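Local coordinates for cytokinin riboside 5'-monophosphate phosphoribohydrolase (Streptomyces coelicolor, PDB 5ZI9), which is an alpha/beta protein of the SLOG clan, with a Rossmann-like fold built round a parallel beta-sheet, at residues K121-L124 and T129-G132. Residues are numbered along the deposited sequence; the frame is centred on the assembly and turned at random.
Sequences KGAL and TSVG. With EDO (1,2-ethanediol), chain M.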
ATOM      1  N   LYS B 121      15.847  33.218   6.859  1.00 33.78           N
ATOM      2  CA  LYS B 121      15.838  34.418   7.661  1.00 34.67           C
ATOM      3  C   LYS B 121      15.119  35.561   6.974  1.00 33.90           C
ATOM      4  O   LYS B 121      14.204  36.196   7.558  1.00 32.96           O
ATOM      5  CB  LYS B 121      17.267  34.831   7.994  1.00 38.30           C
ATOM      6  CG  LYS B 121      17.396  36.162   8.736  1.00 41.35           C
ATOM      7  CD  LYS B 121      18.477  36.112   9.806  1.00 45.28           C
ATOM      8  CE  LYS B 121      19.440  37.286   9.780  1.00 49.62           C
ATOM      9  NZ  LYS B 121      18.966  38.333  10.720  1.00 54.21           N
ATOM     10  N   GLY B 122      15.543  35.824   5.740  1.00 32.17           N
ATOM     11  CA  GLY B 122      14.922  36.842   4.910  1.00 31.22           C
ATOM     12  C   GLY B 122      13.430  36.625   4.772  1.00 31.81           C
ATOM     13  O   GLY B 122      12.680  37.571   4.820  1.00 35.12           O
ATOM     14  N   ALA B 123      12.985  35.381   4.618  1.00 31.53           N
ATOM     15  CA  ALA B 123      11.573  35.117   4.381  1.00 31.63           C
ATOM     16  C   ALA B 123      10.710  35.434   5.590  1.00 34.21           C
ATOM     17  O   ALA B 123       9.517  35.765   5.451  1.00 31.33           O
ATOM     18  CB  ALA B 123      11.374  33.688   3.953  1.00 31.00           C
ATOM     19  N   LEU B 124      11.325  35.318   6.773  1.00 37.55           N
ATOM     20  CA  LEU B 124      10.666  35.626   8.048  1.00 37.98           C
ATOM     21  C   LEU B 124      10.587  37.123   8.298  1.00 38.60           C
ATOM     22  O   LEU B 124       9.536  37.635   8.706  1.00 36.78           O
ATOM     23  CB  LEU B 124      11.392  34.948   9.219  1.00 38.34           C
ATOM     24  CG  LEU B 124      11.044  33.480   9.493  1.00 38.72           C
ATOM     25  CD1 LEU B 124      11.490  33.149  10.915  1.00 38.55           C
ATOM     26  CD2 LEU B 124       9.558  33.119   9.275  1.00 39.21           C
ATOM     27  N   THR B 129       6.042  32.688   4.448  1.00 40.34           N
ATOM     28  CA  THR B 129       6.170  31.288   4.854  1.00 38.12           C
ATOM     29  C   THR B 129       7.575  30.745   4.509  1.00 35.87           C
ATOM     30  O   THR B 129       8.002  30.767   3.351  1.00 37.57           O
ATOM     31  CB  THR B 129       5.016  30.383   4.368  1.00 38.40           C
ATOM     32  OG1 THR B 129       5.551  29.259   3.690  1.00 40.81           O
ATOM     33  CG2 THR B 129       4.078  31.060   3.463  1.00 38.54           C
ATOM     34  N   SER B 130       8.280  30.284   5.547  1.00 35.03           N
ATOM     35  CA  SER B 130       9.696  29.870   5.480  1.00 31.77           C
ATOM     36  C   SER B 130       9.826  28.354   5.687  1.00 32.54           C
ATOM     37  O   SER B 130       9.568  27.864   6.763  1.00 30.81           O
ATOM     38  CB  SER B 130      10.474  30.569   6.558  1.00 29.87           C
ATOM     39  OG  SER B 130      11.819  30.171   6.576  1.00 32.21           O
ATOM     40  N   VAL B 131      10.190  27.621   4.630  1.00 33.83           N
ATOM     41  CA  VAL B 131      10.247  26.140   4.647  1.00 32.28           C
ATOM     42  C   VAL B 131      11.701  25.629   4.684  1.00 29.75           C
ATOM     43  O   VAL B 131      12.614  26.125   3.994  1.00 28.57           O
ATOM     44  CB  VAL B 131       9.450  25.495   3.483  1.00 31.25           C
ATOM     45  CG1 VAL B 131       9.237  23.984   3.688  1.00 31.06           C
ATOM     46  CG2 VAL B 131       8.097  26.145   3.337  1.00 30.82           C
ATOM     47  N   GLY B 132      11.895  24.647   5.552  1.00 28.73           N
ATOM     48  CA  GLY B 132      13.195  23.964   5.691  1.00 28.67           C
ATOM     49  C   GLY B 132      13.029  22.458   5.585  1.00 25.47           C
ATOM     50  O   GLY B 132      12.487  21.846   6.488  1.00 22.85           O
TER
HETATM   51  C1  EDO M 503       4.666  33.493   0.862  1.00 32.91           C
HETATM   52  O1  EDO M 503       5.772  33.786   1.767  1.00 30.58           O
HETATM   53  C2  EDO M 503       3.384  34.210   1.245  1.00 33.81           C
HETATM   54  O2  EDO M 503       2.768  33.402   2.284  1.00 39.97           O
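Ser130 meets the helix through its CB, which lies 3.8 Å from CD2 of Leu124 and 4.2 Å from CB of Ala123. These are plain van der Waals contacts, and they bury a modest 147 Å² between 121-124 and 129-132. The CB of Ala123 is directed toward the strand and that of Ser130 toward the helix, but they meet obliquely, not head-on; the CA atoms of the two residues come within 5.7 Å, a close approach that two small side chains permit. Leu124 arrives differently: its CB does not aim at the strand, but CG stands anti to the carbonyl carbon (chi1 -83°) and the CD2 branch reaches over to the serine methylene, while CD1 stays farther off.

The hydroxyl of Ser130 has another task. With OG anti to the backbone N (chi1 178°), it is hydrogen-bonded to ND2 of Asn120, one turn back on the helix, and to O of Tyr146. The same ND2 also bonds to O of Val131, so a polar link between helix and strand runs beside the apolar one and satisfies the buried hydroxyl. Just before the strand, Thr129 N donates to O1 of 1,2-ethanediol at 2.9 Å with an N-H...O angle of 158°; the diol is probably from the crystallisation liquor.

Helix 115-125 here packs on the strand that follows it, within the beta-alpha-beta unit formed with strand 106-109. Ala123 also touches Val107 of that strand and Val101 of helix 88-102, while backbone bonds place strand 130-135 between strands 106-109 and 149-153 of the parallel sheet.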